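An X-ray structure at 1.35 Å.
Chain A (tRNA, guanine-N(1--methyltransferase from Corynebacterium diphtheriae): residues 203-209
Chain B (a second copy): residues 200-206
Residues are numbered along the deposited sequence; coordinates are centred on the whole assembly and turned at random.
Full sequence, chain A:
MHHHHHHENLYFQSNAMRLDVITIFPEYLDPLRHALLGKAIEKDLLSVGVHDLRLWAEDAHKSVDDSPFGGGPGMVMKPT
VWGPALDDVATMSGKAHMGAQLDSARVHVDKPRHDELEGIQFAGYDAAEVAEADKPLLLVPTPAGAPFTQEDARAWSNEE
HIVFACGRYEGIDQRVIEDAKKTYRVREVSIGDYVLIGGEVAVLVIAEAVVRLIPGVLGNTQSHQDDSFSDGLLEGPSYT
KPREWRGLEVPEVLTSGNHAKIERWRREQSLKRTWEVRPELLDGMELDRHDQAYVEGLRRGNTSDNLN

Chain A 203-209: VLVIAEA
Chain B (200-206) EVAVLVI

Two α-helical segments from two copies of the same methyltransferase, chain A 203-209 and chain B 200-206, pack nearly antiparallel, their N-to-C directions 155° apart (signed crossing angle -155°) and their axes 9.7 Å apart at closest approach. Backbone φ lies between -57° and -67°, and ψ between -32° and -48° except at Val A205 and Val B205, where it is -53°. Regular i to i+4 bonds hold each helix, among them Ala A207 N to Val A203 O at 2.8 Å and Val B205 N to Val B201 O at 3.0 Å. The register is set by Val A205 and Val B201, whose CA atoms lie 6.3 Å apart.

Val B201 is the main bump: its CA-to-CB bond points toward chain A, and the partner stretch covers 83 Å² of it, the largest share of any residue here. With chi1 at 72° (p), it sends CG2 into the hollow between Leu A204 and Val A205, 3.6 Å from Leu A204 CB and 3.7 Å from Val A205 CG2. Its other methyl, CG1, lies 3.8 Å from Glu A208 OE1, one helical turn beyond Leu A204. A short, branched side chain suits this site: its CG2 fills the hollow, while CG1 lies beside the Glu A208 carboxylate and the backbone stays close to the opposing helix.

Val A205 and Val B205 meet methyl to methyl, Val A205 CG2 to Val B205 CG2 at 3.6 Å. Both are t (chi1 166°), although CA-to-CB points sideways in Val A205 and toward the partner in Val B205. The leucines reach farther: Leu A204 and Leu B204, both mt (chi1 -62°, chi2 179°) and both directed toward the partner, touch tip to tip, CD1 to CD1 at 3.8 Å. Their extended side chains bring the two CD1 methyls together across the gap between the helices.

Glu A208 adds a polar link. Its CA-to-CB bond points toward chain B, with chi1 -76° (m), chi2 -149° between wells and chi3 -5°. Water 1 donates to Glu A208 OE2 at 2.7 Å and accepts from Val B201 N at 2.9 Å, tying the carboxylate to a backbone amide of the other helix. No direct hydrogen bond joins the stretches; apart from this bridge and the approach of Glu A208 OE1 to Val B201 CG1, contact is by apolar packing.

Together the stretches bury 240 Å². Val A203, Ile A206, Ala A207, Ala A209, Val B203 and Ile B206 are out of reach of the partner stretch, yet buried in the assembly.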

# COMPACT_ATOMS: atom_id res chain seq x y z
N VAL A 203 -6.55 -3.82 -2.34
CA VAL A 203 -6.85 -4.39 -3.66
C VAL A 203 -6.29 -3.49 -4.75
O VAL A 203 -5.67 -3.96 -5.71
CB VAL A 203 -8.36 -4.60 -3.82
CG1 VAL A 203 -8.63 -5.09 -5.24
CG2 VAL A 203 -8.87 -5.58 -2.77
N LEU A 204 -6.50 -2.18 -4.64
CA LEU A 204 -5.98 -1.28 -5.66
C LEU A 204 -4.45 -1.37 -5.76
O LEU A 204 -3.90 -1.34 -6.86
CB LEU A 204 -6.41 0.16 -5.34
CG LEU A 204 -7.92 0.45 -5.33
CD1 LEU A 204 -8.15 1.91 -4.98
CD2 LEU A 204 -8.55 0.10 -6.65
N VAL A 205 -3.77 -1.47 -4.61
CA VAL A 205 -2.32 -1.60 -4.58
C VAL A 205 -1.88 -2.86 -5.30
O VAL A 205 -1.01 -2.84 -6.19
CB VAL A 205 -1.81 -1.56 -3.14
CG1 VAL A 205 -0.36 -2.02 -3.07
CG2 VAL A 205 -1.97 -0.17 -2.53
N ILE A 206 -2.44 -4.00 -4.90
CA ILE A 206 -2.04 -5.28 -5.47
C ILE A 206 -2.37 -5.33 -6.96
O ILE A 206 -1.56 -5.80 -7.78
CB ILE A 206 -2.68 -6.43 -4.68
CG1 ILE A 206 -2.11 -6.49 -3.26
CG2 ILE A 206 -2.47 -7.74 -5.40
CD1 ILE A 206 -2.93 -7.33 -2.28
N ALA A 207 -3.54 -4.81 -7.33
CA ALA A 207 -3.92 -4.80 -8.73
C ALA A 207 -2.94 -4.01 -9.58
O ALA A 207 -2.58 -4.46 -10.68
CB ALA A 207 -5.35 -4.29 -8.88
N GLU A 208 -2.51 -2.84 -9.11
CA GLU A 208 -1.53 -2.08 -9.89
C GLU A 208 -0.26 -2.88 -10.09
O GLU A 208 0.28 -2.96 -11.21
CB GLU A 208 -1.19 -0.75 -9.21
CG GLU A 208 -2.23 0.32 -9.35
CD GLU A 208 -1.67 1.74 -9.37
OE1 GLU A 208 -0.44 1.95 -9.18
OE2 GLU A 208 -2.50 2.65 -9.57
N ALA A 209 0.27 -3.46 -9.01
CA ALA A 209 1.56 -4.14 -9.07
C ALA A 209 1.50 -5.40 -9.92
O ALA A 209 2.49 -5.76 -10.57
CB ALA A 209 2.04 -4.46 -7.66
N GLU B 200 -0.78 7.83 -6.94
CA GLU B 200 -2.14 8.08 -6.46
C GLU B 200 -2.62 7.03 -5.47
O GLU B 200 -3.20 7.37 -4.43
CB GLU B 200 -3.10 8.16 -7.64
CG GLU B 200 -2.88 9.38 -8.56
CD GLU B 200 -1.73 9.30 -9.57
OE1 GLU B 200 -1.03 8.27 -9.66
OE2 GLU B 200 -1.55 10.30 -10.28
N VAL B 201 -2.41 5.75 -5.77
CA VAL B 201 -2.88 4.71 -4.85
C VAL B 201 -2.14 4.79 -3.53
O VAL B 201 -2.71 4.50 -2.47
CB VAL B 201 -2.82 3.31 -5.49
CG1 VAL B 201 -1.38 2.79 -5.62
CG2 VAL B 201 -3.66 2.33 -4.69
N ALA B 202 -0.87 5.20 -3.56
CA ALA B 202 -0.13 5.36 -2.31
C ALA B 202 -0.70 6.50 -1.47
O ALA B 202 -0.68 6.41 -0.24
CB ALA B 202 1.34 5.59 -2.62
N VAL B 203 -1.23 7.55 -2.11
CA VAL B 203 -1.94 8.59 -1.38
C VAL B 203 -3.14 8.00 -0.65
O VAL B 203 -3.37 8.29 0.53
CB VAL B 203 -2.36 9.73 -2.32
CG1 VAL B 203 -3.18 10.74 -1.53
CG2 VAL B 203 -1.13 10.36 -2.96
N LEU B 204 -3.92 7.17 -1.33
CA LEU B 204 -5.07 6.57 -0.68
C LEU B 204 -4.66 5.73 0.53
O LEU B 204 -5.33 5.76 1.57
CB LEU B 204 -5.85 5.71 -1.68
CG LEU B 204 -6.45 6.42 -2.90
CD1 LEU B 204 -7.15 5.42 -3.78
CD2 LEU B 204 -7.38 7.53 -2.48
N VAL B 205 -3.55 4.98 0.41
CA VAL B 205 -3.05 4.17 1.51
C VAL B 205 -2.67 5.04 2.69
O VAL B 205 -3.10 4.80 3.83
CB VAL B 205 -1.86 3.32 1.03
CG1 VAL B 205 -1.12 2.73 2.22
CG2 VAL B 205 -2.31 2.22 0.08
N ILE B 206 -1.84 6.05 2.45
CA ILE B 206 -1.36 6.90 3.53
C ILE B 206 -2.51 7.66 4.16
O ILE B 206 -2.60 7.79 5.39
CB ILE B 206 -0.25 7.83 3.00
CG1 ILE B 206 1.00 7.02 2.62
CG2 ILE B 206 0.08 8.88 4.04
CD1 ILE B 206 2.00 7.78 1.75
O HOH W 1 -1.61 4.93 -8.43